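Local coordinates for BF1531-like N-terminal domain-containing protein (Bacteroides fragilis, PDB 3SLR) that is of unknown function but binds magnesium through a phosphatase-like domain that follows an FkbH-type N-terminal domain, and may hydrolyse ester bonds, at residues I81-T86 and E195-L200; F169-A174 and I211-A216; A178-N183 and L367-L372; V305-W310 and A314-T319. All coordinates share one frame; numbering follows the deposited sequence.

Contact 1: residues I81-T86 and E195-L200; sequences IIFHST and EIILSL
F83 meets I197 and L198 in a small, buried, wholly apolar contact of the N-terminal domain. It joins the C-terminal end of strand 79-83 to the loop between helices 188-194 and 203-217. The far end of the phenyl ring does the touching. Its CZ lies 3.6 Å from CG2 of I197, and the same methyl is 3.7 Å from F83 CE2. L198 adds a lighter touch, with its CD1 4.1 Å from CE2 of F83. Both methyls approach the ring obliquely. The ring reaches the loop because F83 holds CG anti to its backbone N (chi1 -173°), which carries the phenyl out from the strand end. In I197 the CG1 branch takes the anti place (chi1 -158°). The CG2 methyl is then wedged between backbone N and carbonyl carbon, and it is this short branch that meets the ring. L198 comes at F83 from the opposite direction and closes on it with the end of its side chain. No hydrogen bond crosses, so the join rests on van der Waals contact alone. Just beyond F83, S85 is the N-cap of helix 86-94; its OG bonds to the backbone N of K88. Around the contact, F83 also meets the ring of Y126 edge-to-face and touches L36 of helix 34-46. Strand 79-83 runs in the middle of the parallel sheet, between strands 22-29 and 122-126.

Contact 2: residues F169-A174 and I211-A216; sequences FICNLA and IDIIAA
I213 of helix 203-217 supplies the helix side of this contact by itself, packing against the end of strand 168-171. The tight part is at its tip. CD1 sits 3.5 Å from the backbone O of I170 and 3.7 Å from CB of C171, with SG of C171 a little farther at 4.1 Å. CG1 of I213 lies anti to the carbonyl carbon (chi1 -68°), and the chain then runs extended, which carries CD1 to the strand backbone. The other branch makes the looser part. I213 CG2 is 4.2 Å from CB of F169, and it approaches the phenyl ring only obliquely. F169 is partly exposed, as is I170, whose side chain starts away from the helix. C171 and I213 are buried. No hydrogen bond joins the two segments. The axes of strand 169-171 and helix 211-216 pass 9.7 Å apart and run roughly antiparallel, at 150°. I213 also touches I124 of the neighbouring strand 122-126, so the helix lies over more than the edge strand. Helix 203-217 thus covers one face of a parallel five-stranded sheet at one outermost strand, 168-171. Such helix-on-sheet layering belongs to a three-layer alpha/beta domain, consistent with the SGNH hydrolase clan to which the FkbH N-terminal domain is assigned.

Contact 3: residues A178-N183 and L367-L372; sequences AKYGRN and LYTLNL
The Y180 ring points its hydroxyl end at T369, and the CG2 methyl of T369 stands oblique to the ring. The flat ring also meets F184, with the planes at about 25°, and touches I205 of helix 203-217. The two side chains, Y180 and T369, cross at about a right angle. Y180 OH lies 3.5 Å from CB of T369, and CG2 is just as near. CG2 gets there by lying anti to the carbonyl carbon, while OG1 takes the place between backbone N and carbonyl carbon (chi1 73°). OG1 bonds back to the backbone O of Y366, three residues earlier in the chain. The phenol hydroxyl is linked to 367-372 through a water. This water lies 2.8 Å from Y180 OH and donates to the backbone O of T369 at 2.9 Å. Beside the ring runs K179, extended as far as CE and bent at its last torsion (chi4 61°). Its CE lies 3.3 Å from CG2 of T369, closer than usual for two carbons, so the exact fit is doubtful. Its CD passes CB of Y368 at 4.4 Å. NZ goes on to a salt bridge with E365. This surface contact joins helix 173-180 to helix 363-368 and the residues after it, without a direct hydrogen bond. Its chemistry implies a mixed, partly hydrated interface: carbons and the phenol oxygen touch, while polar groups are served by water, Y366 O and E365.

Contact 4: residues V305-W310 and A314-T319; sequences VFVANW and ADNIRT
N316 and N309 face each other with their side-chain amides and exchange two hydrogen bonds. N316 has the most surface buried here, followed by V307 and then N309. N316 ND2 donates to OD1 of N309 over 2.8 Å, almost straight at 169°. In return N309 ND2 donates to OD1 of N316 over 3.1 Å. Each acceptor lies close to the donor's amide plane. Each donor, however, is tilted from the plane of the carbonyl it meets, for the two amides are turned 53° against each other. The pair is therefore reciprocal but twisted. Together the two bonds fix the rotation of both amides. N309 can face the helix because its CG stands between backbone N and carbonyl carbon (chi1 59°). Its OD1 has a second partner, the backbone N of E311, which ties it to the turn after the strand. V307 packs against the amide of N316. Its CG1 lies 3.5 Å from CG of N316 and 3.8 Å from CB of N316. V307 also touches I320, one turn further along the helix. N316 touches C278 of the adjacent strand 274-280. The side chain of N316 is about 10 Å from that of D228 and from a bound magnesium ion. A short turn thus leads from edge strand 305-309 into helix 313-324, which packs back on the parallel sheet and passes on to strand 331-334, a beta-alpha-beta connection in a Rossmann-like domain whose magnesium-binding aspartates fit the HAD phosphatase pattern.

Contacts 1 and 2 lie in the N-terminal alpha/beta domain and reach the same parallel sheet. Both are mainly apolar and lack hydrogen bonds, and they touch where F83 meets L173. Contact 1 is fully buried, contact 2 only partly. Contact 3 is at the surface and adds a bridging water, and its lysine pairs with E365 beyond the segments. It shares helix 173-180 with contact 2, and D212 of 211-216 probably bonds to N371 of 367-372. Contact 3 also brings a part near the C-terminal end of this fragment against the N-terminal domain. Contact 4 stands apart in the phosphatase-like domain, about 45 Å between centres from contact 1. It is partly buried and alone relies on paired side-chain amides.

Contact 1: residues I81-T86 and E195-L200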
loop_
_atom_site.group_PDB
_atom_site.type_symbol
_atom_site.label_atom_id
_atom_site.label_comp_id
_atom_site.label_asym_id
_atom_site.label_seq_id
_atom_site.Cartn_x
_atom_site.Cartn_y
_atom_site.Cartn_z
ATOM N N ILE A 81 -4.104 -16.125 2.265
ATOM C CA ILE A 81 -3.605 -15.063 3.116
ATOM C C ILE A 81 -3.271 -15.663 4.472
ATOM O O ILE A 81 -4.130 -16.256 5.133
ATOM C CB ILE A 81 -4.656 -13.955 3.298
ATOM C CG1 ILE A 81 -5.082 -13.393 1.942
ATOM C CG2 ILE A 81 -4.125 -12.852 4.228
ATOM C CD1 ILE A 81 -6.285 -12.498 2.029
ATOM N N ILE A 82 -2.014 -15.527 4.873
ATOM C CA ILE A 82 -1.569 -16.009 6.182
ATOM C C ILE A 82 -1.296 -14.815 7.085
ATOM O O ILE A 82 -0.554 -13.896 6.712
ATOM C CB ILE A 82 -0.258 -16.825 6.074
ATOM C CG1 ILE A 82 -0.375 -17.938 5.019
ATOM C CG2 ILE A 82 0.165 -17.366 7.450
ATOM C CD1 ILE A 82 -1.327 -19.058 5.386
ATOM N N PHE A 83 -1.882 -14.833 8.276
ATOM C CA PHE A 83 -1.633 -13.791 9.260
ATOM C C PHE A 83 -1.018 -14.398 10.521
ATOM O O PHE A 83 -1.735 -14.813 11.433
ATOM C CB PHE A 83 -2.944 -13.073 9.607
ATOM C CG PHE A 83 -2.764 -11.868 10.491
ATOM C CD1 PHE A 83 -1.500 -11.334 10.722
ATOM C CD2 PHE A 83 -3.869 -11.262 11.079
ATOM C CE1 PHE A 83 -1.339 -10.214 11.532
ATOM C CE2 PHE A 83 -3.731 -10.146 11.875
ATOM C CZ PHE A 83 -2.459 -9.613 12.111
ATOM N N HIS A 84 0.310 -14.498 10.530
ATOM C CA HIS A 84 1.081 -14.796 11.735
ATOM C C HIS A 84 1.392 -13.465 12.418
ATOM O O HIS A 84 2.058 -12.608 11.833
ATOM C CB HIS A 84 2.415 -15.439 11.357
ATOM C CG HIS A 84 2.358 -16.920 11.152
ATOM N ND1 HIS A 84 3.067 -17.555 10.155
ATOM C CD2 HIS A 84 1.728 -17.899 11.848
ATOM C CE1 HIS A 84 2.857 -18.856 10.227
ATOM N NE2 HIS A 84 2.053 -19.090 11.251
ATOM N N SER A 85 0.947 -13.292 13.654
ATOM C CA SER A 85 1.132 -12.015 14.340
ATOM C C SER A 85 2.450 -11.950 15.089
ATOM O O SER A 85 2.943 -12.956 15.611
ATOM C CB SER A 85 -0.019 -11.758 15.316
ATOM O OG SER A 85 0.001 -12.715 16.366
ATOM N N THR A 86 3.017 -10.755 15.170
ATOM C CA THR A 86 4.195 -10.572 16.011
ATOM C C THR A 86 3.868 -10.938 17.452
ATOM O O THR A 86 4.681 -11.531 18.159
ATOM C CB THR A 86 4.692 -9.124 15.972
ATOM O OG1 THR A 86 4.954 -8.762 14.616
ATOM C CG2 THR A 86 5.970 -8.959 16.807
ATOM N N GLU A 195 -9.400 -11.686 21.392
ATOM C CA GLU A 195 -8.296 -12.234 20.600
ATOM C C GLU A 195 -8.140 -11.517 19.249
ATOM O O GLU A 195 -7.381 -11.952 18.381
ATOM C CB GLU A 195 -8.453 -13.741 20.402
ATOM C CG GLU A 195 -7.803 -14.579 21.476
ATOM C CD GLU A 195 -6.288 -14.550 21.378
ATOM O OE1 GLU A 195 -5.756 -14.789 20.272
ATOM O OE2 GLU A 195 -5.626 -14.278 22.400
ATOM N N ILE A 196 -8.841 -10.401 19.081
ATOM C CA ILE A 196 -8.661 -9.592 17.877
ATOM C C ILE A 196 -7.465 -8.662 18.073
ATOM O O ILE A 196 -7.431 -7.892 19.028
ATOM C CB ILE A 196 -9.916 -8.765 17.554
ATOM C CG1 ILE A 196 -11.122 -9.687 17.357
ATOM C CG2 ILE A 196 -9.691 -7.900 16.305
ATOM C CD1 ILE A 196 -12.417 -8.947 17.075
ATOM N N ILE A 197 -6.494 -8.739 17.163
ATOM C CA ILE A 197 -5.201 -8.082 17.354
ATOM C C ILE A 197 -5.104 -6.746 16.633
ATOM O O ILE A 197 -4.215 -5.947 16.917
ATOM C CB ILE A 197 -4.023 -9.004 16.915
ATOM C CG1 ILE A 197 -2.717 -8.578 17.602
ATOM C CG2 ILE A 197 -3.877 -9.040 15.405
ATOM C CD1 ILE A 197 -2.555 -9.198 18.968
ATOM N N LEU A 198 -6.017 -6.500 15.700
ATOM C CA LEU A 198 -6.046 -5.217 14.999
ATOM C C LEU A 198 -7.180 -4.341 15.522
ATOM O O LEU A 198 -8.280 -4.824 15.767
ATOM C CB LEU A 198 -6.227 -5.427 13.491
ATOM C CG LEU A 198 -5.074 -6.123 12.758
ATOM C CD1 LEU A 198 -5.501 -6.536 11.348
ATOM C CD2 LEU A 198 -3.855 -5.223 12.708
ATOM N N SER A 199 -6.913 -3.049 15.683
ATOM C CA SER A 199 -7.947 -2.122 16.135
ATOM C C SER A 199 -8.994 -1.892 15.043
ATOM O O SER A 199 -8.759 -2.157 13.863
ATOM C CB SER A 199 -7.329 -0.787 16.551
ATOM O OG SER A 199 -6.825 -0.119 15.406
ATOM N N LEU A 200 -10.151 -1.380 15.445
ATOM C CA LEU A 200 -11.249 -1.140 14.518
ATOM C C LEU A 200 -10.823 -0.236 13.373
ATOM O O LEU A 200 -11.242 -0.426 12.224
ATOM C CB LEU A 200 -12.443 -0.524 15.253
ATOM C CG LEU A 200 -13.678 -0.201 14.407
ATOM C CD1 LEU A 200 -14.157 -1.431 13.661
ATOM C CD2 LEU A 200 -14.796 0.362 15.283
#

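Contact 2: residues F169-A174 and I211-A216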
loop_
_atom_site.group_PDB
_atom_site.type_symbol
_atom_site.label_atom_id
_atom_site.label_comp_id
_atom_site.label_asym_id
_atom_site.label_seq_id
_atom_site.Cartn_x
_atom_site.Cartn_y
_atom_site.Cartn_z
ATOM N N PHE A 169 3.818 -13.382 -2.018
ATOM C CA PHE A 169 3.790 -11.934 -1.852
ATOM C C PHE A 169 3.709 -11.545 -0.386
ATOM O O PHE A 169 2.905 -12.090 0.380
ATOM C CB PHE A 169 2.583 -11.346 -2.574
ATOM C CG PHE A 169 2.613 -11.556 -4.052
ATOM C CD1 PHE A 169 2.245 -12.780 -4.597
ATOM C CD2 PHE A 169 2.988 -10.530 -4.903
ATOM C CE1 PHE A 169 2.276 -12.975 -5.969
ATOM C CE2 PHE A 169 3.013 -10.723 -6.274
ATOM C CZ PHE A 169 2.659 -11.947 -6.800
ATOM N N ILE A 170 4.535 -10.582 0.005
ATOM C CA ILE A 170 4.422 -10.000 1.324
ATOM C C ILE A 170 3.422 -8.846 1.275
ATOM O O ILE A 170 3.352 -8.111 0.278
ATOM C CB ILE A 170 5.801 -9.486 1.788
ATOM C CG1 ILE A 170 6.714 -10.689 2.070
ATOM C CG2 ILE A 170 5.650 -8.608 3.017
ATOM C CD1 ILE A 170 8.206 -10.398 2.049
ATOM N N CYS A 171 2.619 -8.717 2.324
ATOM C CA CYS A 171 1.911 -7.468 2.581
ATOM C C CYS A 171 2.663 -6.780 3.726
ATOM O O CYS A 171 2.828 -7.360 4.802
ATOM C CB CYS A 171 0.468 -7.728 2.957
ATOM S SG CYS A 171 -0.501 -6.226 3.262
ATOM N N ASN A 172 3.121 -5.553 3.481
ATOM C CA ASN A 172 4.095 -4.895 4.363
ATOM C C ASN A 172 3.461 -4.283 5.613
ATOM O O ASN A 172 3.524 -3.070 5.829
ATOM C CB ASN A 172 4.871 -3.835 3.574
ATOM C CG ASN A 172 6.107 -3.335 4.313
ATOM O OD1 ASN A 172 6.501 -3.882 5.342
ATOM N ND2 ASN A 172 6.729 -2.295 3.778
ATOM N N LEU A 173 2.864 -5.139 6.434
ATOM C CA LEU A 173 2.267 -4.721 7.704
ATOM C C LEU A 173 3.273 -3.952 8.559
ATOM O O LEU A 173 2.912 -2.994 9.251
ATOM C CB LEU A 173 1.730 -5.954 8.450
ATOM C CG LEU A 173 1.056 -5.710 9.796
ATOM C CD1 LEU A 173 -0.071 -4.703 9.655
ATOM C CD2 LEU A 173 0.541 -7.037 10.362
ATOM N N ALA A 174 4.541 -4.346 8.486
ATOM C CA ALA A 174 5.588 -3.684 9.264
ATOM C C ALA A 174 5.736 -2.212 8.871
ATOM O O ALA A 174 5.774 -1.333 9.736
ATOM C CB ALA A 174 6.927 -4.420 9.116
ATOM N N ILE A 211 -6.192 -6.115 -0.505
ATOM C CA ILE A 211 -6.870 -6.125 -1.797
ATOM C C ILE A 211 -6.023 -5.431 -2.873
ATOM O O ILE A 211 -6.080 -5.824 -4.038
ATOM C CB ILE A 211 -8.299 -5.541 -1.725
ATOM C CG1 ILE A 211 -9.211 -6.421 -0.847
ATOM C CG2 ILE A 211 -8.897 -5.387 -3.139
ATOM C CD1 ILE A 211 -9.328 -7.903 -1.291
ATOM N N ASP A 212 -5.216 -4.432 -2.493
ATOM C CA ASP A 212 -4.346 -3.770 -3.468
ATOM C C ASP A 212 -3.483 -4.824 -4.155
ATOM O O ASP A 212 -3.221 -4.743 -5.359
ATOM C CB ASP A 212 -3.389 -2.748 -2.814
ATOM C CG ASP A 212 -4.093 -1.506 -2.273
ATOM O OD1 ASP A 212 -5.220 -1.182 -2.708
ATOM O OD2 ASP A 212 -3.490 -0.841 -1.395
ATOM N N ILE A 213 -3.019 -5.802 -3.378
ATOM C CA ILE A 213 -2.121 -6.826 -3.911
ATOM C C ILE A 213 -2.890 -7.758 -4.848
ATOM O O ILE A 213 -2.459 -8.018 -5.963
ATOM C CB ILE A 213 -1.447 -7.645 -2.790
ATOM C CG1 ILE A 213 -0.459 -6.752 -2.018
ATOM C CG2 ILE A 213 -0.713 -8.848 -3.377
ATOM C CD1 ILE A 213 0.015 -7.355 -0.662
ATOM N N ILE A 214 -4.022 -8.262 -4.378
ATOM C CA ILE A 214 -4.864 -9.115 -5.208
ATOM C C ILE A 214 -5.218 -8.434 -6.530
ATOM O O ILE A 214 -5.053 -9.027 -7.596
ATOM C CB ILE A 214 -6.120 -9.539 -4.442
ATOM C CG1 ILE A 214 -5.715 -10.443 -3.281
ATOM C CG2 ILE A 214 -7.114 -10.231 -5.379
ATOM C CD1 ILE A 214 -6.866 -11.000 -2.490
ATOM N N ALA A 215 -5.676 -7.186 -6.466
ATOM C CA ALA A 215 -6.017 -6.447 -7.677
ATOM C C ALA A 215 -4.834 -6.341 -8.643
ATOM O O ALA A 215 -4.997 -6.546 -9.851
ATOM C CB ALA A 215 -6.569 -5.062 -7.334
ATOM N N ALA A 216 -3.652 -6.014 -8.118
ATOM C CA ALA A 216 -2.463 -5.879 -8.953
ATOM C C ALA A 216 -2.145 -7.189 -9.659
ATOM O O ALA A 216 -1.852 -7.203 -10.852
ATOM C CB ALA A 216 -1.253 -5.416 -8.119
#

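Contact 3: residues A178-N183 and L367-L372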
loop_
_atom_site.group_PDB
_atom_site.type_symbol
_atom_site.label_atom_id
_atom_site.label_comp_id
_atom_site.label_asym_id
_atom_site.label_seq_id
_atom_site.Cartn_x
_atom_site.Cartn_y
_atom_site.Cartn_z
ATOM N N ALA A 178 4.720 1.050 11.033
ATOM C CA ALA A 178 5.763 2.037 11.373
ATOM C C ALA A 178 5.211 3.458 11.269
ATOM O O ALA A 178 5.605 4.334 12.020
ATOM C CB ALA A 178 6.999 1.880 10.495
ATOM N N LYS A 179 4.302 3.695 10.330
ATOM C CA LYS A 179 3.705 5.023 10.189
ATOM C C LYS A 179 2.679 5.327 11.282
ATOM O O LYS A 179 2.765 6.345 11.955
ATOM C CB LYS A 179 3.048 5.178 8.802
ATOM C CG LYS A 179 2.297 6.503 8.629
ATOM C CD LYS A 179 1.808 6.711 7.192
ATOM C CE LYS A 179 0.732 7.803 7.129
ATOM N NZ LYS A 179 1.207 9.129 7.581
ATOM N N TYR A 180 1.697 4.442 11.455
ATOM C CA TYR A 180 0.608 4.697 12.391
ATOM C C TYR A 180 1.000 4.419 13.842
ATOM O O TYR A 180 0.480 5.050 14.761
ATOM C CB TYR A 180 -0.602 3.830 12.043
ATOM C CG TYR A 180 -1.235 4.198 10.723
ATOM C CD1 TYR A 180 -0.873 3.544 9.550
ATOM C CD2 TYR A 180 -2.177 5.216 10.648
ATOM C CE1 TYR A 180 -1.452 3.892 8.335
ATOM C CE2 TYR A 180 -2.763 5.567 9.442
ATOM C CZ TYR A 180 -2.396 4.902 8.292
ATOM O OH TYR A 180 -2.984 5.256 7.097
ATOM N N GLY A 181 1.892 3.453 14.038
ATOM C CA GLY A 181 2.319 3.073 15.379
ATOM C C GLY A 181 1.451 1.982 15.979
ATOM O O GLY A 181 0.238 1.949 15.773
ATOM N N ARG A 182 2.074 1.095 16.749
ATOM C CA ARG A 182 1.337 0.039 17.426
ATOM C C ARG A 182 0.299 0.631 18.382
ATOM O O ARG A 182 -0.758 0.053 18.576
ATOM C CB ARG A 182 2.292 -0.908 18.154
ATOM C CG ARG A 182 1.579 -2.116 18.788
ATOM C CD ARG A 182 2.557 -3.162 19.318
ATOM N NE ARG A 182 3.280 -2.701 20.504
ATOM C CZ ARG A 182 4.512 -2.205 20.501
ATOM N NH1 ARG A 182 5.188 -2.069 19.363
ATOM N NH2 ARG A 182 5.067 -1.814 21.645
ATOM N N ASN A 183 0.582 1.805 18.940
ATOM C CA ASN A 183 -0.398 2.489 19.797
ATOM C C ASN A 183 -1.760 2.670 19.114
ATOM O O ASN A 183 -2.796 2.693 19.773
ATOM C CB ASN A 183 0.147 3.839 20.291
ATOM C CG ASN A 183 1.190 3.687 21.386
ATOM O OD1 ASN A 183 1.364 2.612 21.946
ATOM N ND2 ASN A 183 1.884 4.774 21.701
ATOM N N LEU A 367 -0.319 10.809 0.905
ATOM C CA LEU A 367 -0.256 9.891 -0.226
ATOM C C LEU A 367 0.203 8.499 0.214
ATOM O O LEU A 367 -0.250 7.483 -0.320
ATOM C CB LEU A 367 0.636 10.444 -1.333
ATOM C CG LEU A 367 0.115 11.714 -2.006
ATOM C CD1 LEU A 367 1.174 12.294 -2.937
ATOM C CD2 LEU A 367 -1.200 11.439 -2.772
ATOM N N TYR A 368 1.078 8.452 1.212
ATOM C CA TYR A 368 1.509 7.170 1.754
ATOM C C TYR A 368 0.343 6.327 2.268
ATOM O O TYR A 368 0.415 5.102 2.217
ATOM C CB TYR A 368 2.527 7.356 2.886
ATOM C CG TYR A 368 3.900 7.864 2.498
ATOM C CD1 TYR A 368 4.360 7.827 1.186
ATOM C CD2 TYR A 368 4.767 8.355 3.484
ATOM C CE1 TYR A 368 5.646 8.309 0.857
ATOM C CE2 TYR A 368 6.034 8.820 3.166
ATOM C CZ TYR A 368 6.475 8.783 1.856
ATOM O OH TYR A 368 7.745 9.258 1.555
ATOM N N THR A 369 -0.714 6.970 2.779
ATOM C CA THR A 369 -1.857 6.248 3.352
ATOM C C THR A 369 -2.732 5.584 2.297
ATOM O O THR A 369 -3.562 4.733 2.622
ATOM C CB THR A 369 -2.787 7.170 4.204
ATOM O OG1 THR A 369 -3.543 8.025 3.343
ATOM C CG2 THR A 369 -1.989 8.034 5.204
ATOM N N LEU A 370 -2.553 5.976 1.042
ATOM C CA LEU A 370 -3.392 5.486 -0.048
ATOM C C LEU A 370 -2.798 4.309 -0.841
ATOM O O LEU A 370 -3.525 3.620 -1.572
ATOM C CB LEU A 370 -3.699 6.643 -1.006
ATOM C CG LEU A 370 -4.320 7.896 -0.382
ATOM C CD1 LEU A 370 -4.555 8.967 -1.452
ATOM C CD2 LEU A 370 -5.608 7.568 0.338
ATOM N N ASN A 371 -1.491 4.091 -0.714
ATOM C CA ASN A 371 -0.793 3.032 -1.455
ATOM C C ASN A 371 -1.219 2.990 -2.921
ATOM O O ASN A 371 -1.746 1.994 -3.397
ATOM C CB ASN A 371 -1.051 1.671 -0.808
ATOM C CG ASN A 371 -0.101 0.597 -1.312
ATOM O OD1 ASN A 371 1.105 0.813 -1.397
ATOM N ND2 ASN A 371 -0.649 -0.569 -1.656
ATOM N N LEU A 372 -0.982 4.079 -3.639
ATOM C CA LEU A 372 -1.555 4.243 -4.972
ATOM C C LEU A 372 -0.934 3.335 -6.030
ATOM O O LEU A 372 -1.570 3.018 -7.045
ATOM C CB LEU A 372 -1.392 5.700 -5.421
ATOM C CG LEU A 372 -2.181 6.740 -4.619
ATOM C CD1 LEU A 372 -1.590 8.134 -4.804
ATOM C CD2 LEU A 372 -3.635 6.725 -4.992
HETATM O O HOH W 1 -3.029 3.341 5.070
#

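Contact 4: residues V305-W310 and A314-T319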
loop_
_atom_site.group_PDB
_atom_site.type_symbol
_atom_site.label_atom_id
_atom_site.label_comp_id
_atom_site.label_asym_id
_atom_site.label_seq_id
_atom_site.Cartn_x
_atom_site.Cartn_y
_atom_site.Cartn_z
ATOM N N VAL A 305 3.679 13.384 -21.331
ATOM C CA VAL A 305 2.710 14.219 -22.026
ATOM C C VAL A 305 2.530 15.476 -21.212
ATOM O O VAL A 305 2.218 15.402 -20.028
ATOM C CB VAL A 305 1.334 13.525 -22.143
ATOM C CG1 VAL A 305 0.410 14.333 -23.034
ATOM C CG2 VAL A 305 1.499 12.108 -22.679
ATOM N N PHE A 306 2.738 16.629 -21.843
ATOM C CA PHE A 306 2.700 17.902 -21.135
ATOM C C PHE A 306 1.559 18.748 -21.684
ATOM O O PHE A 306 1.628 19.254 -22.808
ATOM C CB PHE A 306 4.049 18.619 -21.295
ATOM C CG PHE A 306 4.314 19.694 -20.264
ATOM C CD1 PHE A 306 3.552 20.849 -20.228
ATOM C CD2 PHE A 306 5.346 19.554 -19.349
ATOM C CE1 PHE A 306 3.802 21.840 -19.283
ATOM C CE2 PHE A 306 5.605 20.545 -18.401
ATOM C CZ PHE A 306 4.827 21.682 -18.366
ATOM N N VAL A 307 0.497 18.886 -20.898
ATOM C CA VAL A 307 -0.680 19.631 -21.338
ATOM C C VAL A 307 -0.884 20.845 -20.453
ATOM O O VAL A 307 -1.198 20.715 -19.275
ATOM C CB VAL A 307 -1.962 18.762 -21.305
ATOM C CG1 VAL A 307 -3.181 19.581 -21.737
ATOM C CG2 VAL A 307 -1.797 17.543 -22.185
ATOM N N ALA A 308 -0.660 22.026 -21.018
ATOM C CA ALA A 308 -0.908 23.274 -20.318
ATOM C C ALA A 308 -1.712 24.183 -21.235
ATOM O O ALA A 308 -1.229 24.592 -22.289
ATOM C CB ALA A 308 0.419 23.957 -19.933
ATOM N N ASN A 309 -2.933 24.501 -20.824
ATOM C CA ASN A 309 -3.766 25.436 -21.560
ATOM C C ASN A 309 -4.860 25.911 -20.636
ATOM O O ASN A 309 -4.825 25.626 -19.441
ATOM C CB ASN A 309 -4.350 24.790 -22.819
ATOM C CG ASN A 309 -5.194 23.562 -22.512
ATOM O OD1 ASN A 309 -6.064 23.594 -21.649
ATOM N ND2 ASN A 309 -4.931 22.476 -23.220
ATOM N N TRP A 310 -5.849 26.605 -21.183
ATOM C CA TRP A 310 -6.882 27.220 -20.353
ATOM C C TRP A 310 -8.215 26.485 -20.444
ATOM O O TRP A 310 -9.249 26.963 -19.961
ATOM C CB TRP A 310 -7.011 28.706 -20.696
ATOM C CG TRP A 310 -5.707 29.426 -20.484
ATOM C CD1 TRP A 310 -4.801 29.794 -21.441
ATOM C CD2 TRP A 310 -5.149 29.839 -19.228
ATOM N NE1 TRP A 310 -3.717 30.411 -20.856
ATOM C CE2 TRP A 310 -3.911 30.457 -19.500
ATOM C CE3 TRP A 310 -5.581 29.749 -17.901
ATOM C CZ2 TRP A 310 -3.098 30.985 -18.494
ATOM C CZ3 TRP A 310 -4.773 30.272 -16.902
ATOM C CH2 TRP A 310 -3.548 30.884 -17.205
ATOM N N ALA A 314 -10.889 18.101 -17.392
ATOM C CA ALA A 314 -11.534 16.858 -17.825
ATOM C C ALA A 314 -11.208 16.558 -19.290
ATOM O O ALA A 314 -10.776 15.449 -19.620
ATOM C CB ALA A 314 -13.035 16.922 -17.609
ATOM N N ASP A 315 -11.409 17.547 -20.166
ATOM C CA ASP A 315 -11.107 17.388 -21.586
ATOM C C ASP A 315 -9.626 17.091 -21.784
ATOM O O ASP A 315 -9.250 16.233 -22.587
ATOM C CB ASP A 315 -11.475 18.650 -22.381
ATOM C CG ASP A 315 -12.979 18.814 -22.582
ATOM O OD1 ASP A 315 -13.740 17.860 -22.337
ATOM O OD2 ASP A 315 -13.398 19.909 -23.011
ATOM N N ASN A 316 -8.780 17.814 -21.050
ATOM C CA ASN A 316 -7.340 17.616 -21.151
ATOM C C ASN A 316 -6.908 16.211 -20.744
ATOM O O ASN A 316 -6.039 15.611 -21.378
ATOM C CB ASN A 316 -6.586 18.689 -20.356
ATOM C CG ASN A 316 -6.574 20.038 -21.066
ATOM O OD1 ASN A 316 -6.718 20.106 -22.288
ATOM N ND2 ASN A 316 -6.403 21.117 -20.300
ATOM N N ILE A 317 -7.525 15.674 -19.701
ATOM C CA ILE A 317 -7.217 14.307 -19.288
ATOM C C ILE A 317 -7.651 13.269 -20.336
ATOM O O ILE A 317 -6.971 12.262 -20.543
ATOM C CB ILE A 317 -7.767 13.995 -17.894
ATOM C CG1 ILE A 317 -6.991 14.818 -16.857
ATOM C CG2 ILE A 317 -7.654 12.489 -17.588
ATOM C CD1 ILE A 317 -7.576 14.763 -15.461
ATOM N N ARG A 318 -8.767 13.519 -21.008
ATOM C CA ARG A 318 -9.145 12.656 -22.120
ATOM C C ARG A 318 -8.068 12.693 -23.198
ATOM O O ARG A 318 -7.691 11.656 -23.744
ATOM C CB ARG A 318 -10.519 13.038 -22.672
ATOM C CG ARG A 318 -11.619 12.933 -21.626
ATOM C CD ARG A 318 -13.005 13.191 -22.207
ATOM N NE ARG A 318 -13.975 13.342 -21.128
ATOM C CZ ARG A 318 -14.394 14.510 -20.655
ATOM N NH1 ARG A 318 -13.948 15.639 -21.179
ATOM N NH2 ARG A 318 -15.272 14.549 -19.665
ATOM N N THR A 319 -7.544 13.885 -23.477
ATOM C CA THR A 319 -6.482 14.031 -24.463
ATOM C C THR A 319 -5.267 13.201 -24.059
ATOM O O THR A 319 -4.710 12.448 -24.863
ATOM C CB THR A 319 -6.093 15.512 -24.655
ATOM O OG1 THR A 319 -7.207 16.218 -25.216
ATOM C CG2 THR A 319 -4.901 15.635 -25.587
#